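Isocitrate dehydrogenase [NAD] subunit 1 (Saccharomyces cerevisiae, PDB 3BLX) forms, together with the homologous IDH2 subunit, the allosteric mitochondrial enzyme that oxidises and decarboxylates isocitrate to 2-oxoglutarate with NAD+ in the citric acid cycle. Local coordinates at the interface of chains A and B. Sequence-based numbering; all coordinates share one arbitrary frame. Chains: chain A, Isocitrate dehydrogenase [NAD] subunit 1; chain B, Isocitrate dehydrogenase [NAD] subunit 2.

Both contacts join one IDH1 chain to one IDH2 chain, and their C-alpha centres lie about 24 Å apart. They share no residue. In contact 1, IDH2 sends B:Lys189, from the loop after strand 183-188, and B:Asp222, from the start of helix 221-230, into a cleft of IDH1. In contact 2, strands 144-148 and 153-161 of IDH2 receive the start of IDH1 helix 190-205. Contact 1 is mostly polar and probably part of the regulatory site, the counterpart of the catalytic one. Contact 2 combines hydrogen bonds from backbone N-H groups to a glutamate carboxylate with apolar packing. Together they tie the subunits into the heterodimer that builds the octamer.

Contact 1: the interface of chains A and B. Residues chain A 87-88, 135, 241, 245, 276; chain B 189, 222.
This is a heterodimer interface between IDH1 and IDH2, where two IDH2 side chains complete a cleft lined by IDH1, the non-catalytic counterpart of the active site. It joins unlike subunits of the octamer through a polar site shared by both. B:Lys189 and B:Asp222 come from IDH2. A:Thr88, A:Glu135, A:Thr241 and A:Asn245 stand round them. The chain of B:Lys189 bends at chi2, chi3 and chi4. These turns carry its side-chain amine NZ between two carboxylates. Across the interface NZ forms a long salt bridge to OE2 of A:Glu135, at 3.6 Å. On its own chain NZ pairs with OD1 of B:Asp222 at 3.4 Å, a weak hydrogen bond as well as a salt bridge. The lysine thus links acids from both subunits. A:Glu135 has CG anti to its backbone N (chi1 -170°) and is extended beyond it. This swings the carboxylate out to the lysine, and the two side chains cross at an oblique angle.

A:Thr88 approaches from another side. Its methyl CG2 points tip to tip at the lysine and lies 3.8 Å from CE of B:Lys189. A:Thr241, on helix 237-251, crosses B:Asp222 at about a right angle. Its hydroxyl OG1 gives a weak hydrogen bond to OD2 of B:Asp222, at 3.4 Å. One helical turn on, the amide of A:Asn245 is turned about 60° from the aspartate carboxylate. Its ND2 lies 3.3 Å from CB of B:Asp222. A:Val276 touches this same CB more loosely through CG1, at 4.2 Å.

B:Lys189 and B:Asp222 are the family's catalytic lysine and metal-binding aspartate. Here they face A:Thr241 and A:Asn245, where IDH2 has the metal-binding B:Asp248 and B:Asp252, and catalysis at this site is unlikely. This is the apo form, and the structure alone does not show what the site binds. It is probably the allosteric effector site that regulates the enzyme.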
loop_
_atom_site.group_PDB
_atom_site.type_symbol
_atom_site.label_atom_id
_atom_site.label_comp_id
_atom_site.label_asym_id
_atom_site.label_seq_id
_atom_site.Cartn_x
_atom_site.Cartn_y
_atom_site.Cartn_z
ATOM N N GLN A 87 32.835 14.925 -25.650
ATOM C CA GLN A 87 32.905 15.892 -24.548
ATOM C C GLN A 87 31.549 16.161 -23.886
ATOM O O GLN A 87 31.484 16.581 -22.738
ATOM C CB GLN A 87 33.574 17.211 -25.002
ATOM C CG GLN A 87 35.038 17.058 -25.484
ATOM C CD GLN A 87 35.615 18.329 -26.138
ATOM O OE1 GLN A 87 34.927 19.352 -26.277
ATOM N NE2 GLN A 87 36.888 18.258 -26.540
ATOM N N THR A 88 30.466 15.916 -24.608
ATOM C CA THR A 88 29.133 16.234 -24.087
ATOM C C THR A 88 28.358 15.009 -23.570
ATOM O O THR A 88 27.333 15.158 -22.919
ATOM C CB THR A 88 28.276 17.009 -25.117
ATOM O OG1 THR A 88 28.314 16.340 -26.378
ATOM C CG2 THR A 88 28.818 18.386 -25.315
ATOM N N GLU A 135 18.402 14.717 -20.868
ATOM C CA GLU A 135 19.158 14.988 -22.077
ATOM C C GLU A 135 19.495 13.703 -22.870
ATOM O O GLU A 135 19.488 13.686 -24.105
ATOM C CB GLU A 135 20.424 15.779 -21.720
ATOM C CG GLU A 135 21.165 16.334 -22.922
ATOM C CD GLU A 135 22.219 17.378 -22.553
ATOM O OE1 GLU A 135 21.982 18.160 -21.606
ATOM O OE2 GLU A 135 23.280 17.430 -23.226
ATOM N N THR A 241 26.928 19.076 -16.706
ATOM C CA THR A 241 27.969 19.583 -17.540
ATOM C C THR A 241 28.318 21.016 -17.143
ATOM O O THR A 241 29.478 21.362 -17.023
ATOM C CB THR A 241 27.527 19.537 -19.005
ATOM O OG1 THR A 241 28.104 18.385 -19.635
ATOM C CG2 THR A 241 27.941 20.814 -19.756
ATOM N N ASN A 245 31.919 22.208 -15.314
ATOM C CA ASN A 245 32.881 23.067 -15.951
ATOM C C ASN A 245 33.233 24.226 -15.077
ATOM O O ASN A 245 34.338 24.743 -15.154
ATOM C CB ASN A 245 32.416 23.530 -17.337
ATOM C CG ASN A 245 32.703 22.505 -18.391
ATOM O OD1 ASN A 245 33.840 22.069 -18.547
ATOM N ND2 ASN A 245 31.672 22.088 -19.104
ATOM N N VAL A 276 37.337 19.187 -21.936
ATOM C CA VAL A 276 36.514 20.021 -22.810
ATOM C C VAL A 276 37.246 21.123 -23.608
ATOM O O VAL A 276 37.028 21.277 -24.833
ATOM C CB VAL A 276 35.340 20.635 -21.999
ATOM C CG1 VAL A 276 34.111 19.704 -22.018
ATOM C CG2 VAL A 276 35.789 20.919 -20.567
ATOM N N LYS B 189 24.199 24.006 -27.009
ATOM C CA LYS B 189 24.608 22.670 -26.547
ATOM C C LYS B 189 24.787 21.745 -27.778
ATOM O O LYS B 189 24.340 22.085 -28.872
ATOM C CB LYS B 189 23.593 22.101 -25.545
ATOM C CG LYS B 189 24.197 21.460 -24.300
ATOM C CD LYS B 189 25.417 20.604 -24.650
ATOM C CE LYS B 189 25.580 19.405 -23.712
ATOM N NZ LYS B 189 25.860 19.771 -22.297
ATOM N N ASP B 222 29.366 24.276 -22.651
ATOM C CA ASP B 222 30.434 23.697 -21.818
ATOM C C ASP B 222 31.713 24.535 -21.880
ATOM O O ASP B 222 32.311 24.834 -20.857
ATOM C CB ASP B 222 30.821 22.284 -22.263
ATOM C CG ASP B 222 29.646 21.334 -22.370
ATOM O OD1 ASP B 222 28.564 21.751 -22.827
ATOM O OD2 ASP B 222 29.826 20.144 -22.022
#

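Contact 2: the interface of chains A and B. Residues chain A 189-191, 193; chain B 146-148, 154.
B:Glu146 has CG anti to its carbonyl carbon and beside the backbone N (chi1 -71°), and its chain runs extended from there. This carries the carboxylate from strand 144-148 to the start of IDH1 helix 190-205. There each carboxylate oxygen takes one backbone N-H. A:Leu189 N donates to OE2 of B:Glu146 at 2.8 Å, on the syn side but 30° out of the carboxylate plane. A:Gly190 N donates to OE1 of B:Glu146, also at 2.8 Å, from well above that plane. Both bonds are fairly straight, at 163° at the hydrogen. The paired bonds probably restrain the carboxylate's rotation. Its negative charge sits at the helix N-terminus, where the helix dipole would probably favour it. An alanine at B:Glu146 is likely to leave the N-H groups of A:Leu189 and A:Gly190 without these acceptors and the helix start less firmly anchored.

The side chain of A:Leu189 lies among the IDH2 strands. Its CB packs against the carboxylate carbon CD of B:Glu146, at 3.5 Å. Farther out, its methyl CD2 meets CG1 of B:Ile148 at 3.9 Å, the two side chains crossing at about a right angle. The same methyl touches the backbone of B:His147 at CA, so the leucine is bordered by consecutive residues of strand 144-148.

B:Val154, on strand 153-161, packs on an adjacent side. Its side chain lies obliquely to the leucine, with CG1 3.7 Å from CB of A:Leu189. A:Gly190 has no side chain, which probably allows the valine to approach its backbone closely. CG1 of B:Val154 lies 3.8 Å from CA of A:Gly190.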
loop_
_atom_site.group_PDB
_atom_site.type_symbol
_atom_site.label_atom_id
_atom_site.label_comp_id
_atom_site.label_asym_id
_atom_site.label_seq_id
_atom_site.Cartn_x
_atom_site.Cartn_y
_atom_site.Cartn_z
ATOM N N LEU A 189 6.920 20.028 -11.932
ATOM C CA LEU A 189 6.546 18.623 -11.906
ATOM C C LEU A 189 7.735 17.680 -11.975
ATOM O O LEU A 189 7.922 16.863 -11.090
ATOM C CB LEU A 189 5.597 18.321 -13.060
ATOM C CG LEU A 189 4.414 17.438 -12.722
ATOM C CD1 LEU A 189 3.639 18.128 -11.622
ATOM C CD2 LEU A 189 3.564 17.271 -13.956
ATOM N N GLY A 190 8.519 17.794 -13.043
ATOM C CA GLY A 190 9.672 16.944 -13.281
ATOM C C GLY A 190 10.837 17.222 -12.350
ATOM O O GLY A 190 11.371 16.310 -11.725
ATOM N N ASP A 191 11.240 18.480 -12.237
ATOM C CA ASP A 191 12.354 18.782 -11.341
ATOM C C ASP A 191 11.910 18.797 -9.905
ATOM O O ASP A 191 12.714 18.615 -9.011
ATOM C CB ASP A 191 13.092 20.052 -11.755
ATOM C CG ASP A 191 14.056 19.797 -12.937
ATOM O OD1 ASP A 191 13.816 18.834 -13.717
ATOM O OD2 ASP A 191 15.050 20.542 -13.087
ATOM N N LEU A 193 9.787 16.477 -8.789
ATOM C CA LEU A 193 9.954 15.072 -8.498
ATOM C C LEU A 193 11.384 14.771 -8.050
ATOM O O LEU A 193 11.599 14.025 -7.087
ATOM C CB LEU A 193 9.622 14.260 -9.743
ATOM C CG LEU A 193 9.684 12.754 -9.656
ATOM C CD1 LEU A 193 8.508 12.276 -8.838
ATOM C CD2 LEU A 193 9.645 12.201 -11.048
ATOM N N GLU B 146 4.298 20.574 -18.809
ATOM C CA GLU B 146 4.647 19.329 -18.146
ATOM C C GLU B 146 3.405 18.508 -17.928
ATOM O O GLU B 146 2.344 19.032 -17.568
ATOM C CB GLU B 146 5.288 19.575 -16.777
ATOM C CG GLU B 146 6.667 20.140 -16.800
ATOM C CD GLU B 146 7.272 20.229 -15.419
ATOM O OE1 GLU B 146 8.303 19.538 -15.208
ATOM O OE2 GLU B 146 6.716 20.977 -14.564
ATOM N N HIS B 147 3.532 17.208 -18.107
ATOM C CA HIS B 147 2.442 16.342 -17.661
ATOM C C HIS B 147 2.861 14.936 -17.289
ATOM O O HIS B 147 3.899 14.456 -17.685
ATOM C CB HIS B 147 1.362 16.267 -18.722
ATOM C CG HIS B 147 1.762 15.441 -19.891
ATOM N ND1 HIS B 147 0.997 14.391 -20.365
ATOM C CD2 HIS B 147 2.870 15.483 -20.666
ATOM C CE1 HIS B 147 1.606 13.846 -21.401
ATOM N NE2 HIS B 147 2.745 14.489 -21.605
ATOM N N ILE B 148 2.009 14.270 -16.530
ATOM C CA ILE B 148 2.296 12.917 -16.075
ATOM C C ILE B 148 1.847 11.933 -17.142
ATOM O O ILE B 148 0.674 11.900 -17.523
ATOM C CB ILE B 148 1.610 12.644 -14.725
ATOM C CG1 ILE B 148 2.137 13.619 -13.665
ATOM C CG2 ILE B 148 1.805 11.210 -14.318
ATOM C CD1 ILE B 148 1.491 13.478 -12.286
ATOM N N VAL B 154 7.283 12.014 -15.433
ATOM C CA VAL B 154 6.950 13.330 -15.935
ATOM C C VAL B 154 7.560 13.469 -17.310
ATOM O O VAL B 154 8.707 13.148 -17.527
ATOM C CB VAL B 154 7.404 14.456 -14.993
ATOM C CG1 VAL B 154 6.867 15.780 -15.485
ATOM C CG2 VAL B 154 6.894 14.193 -13.565
#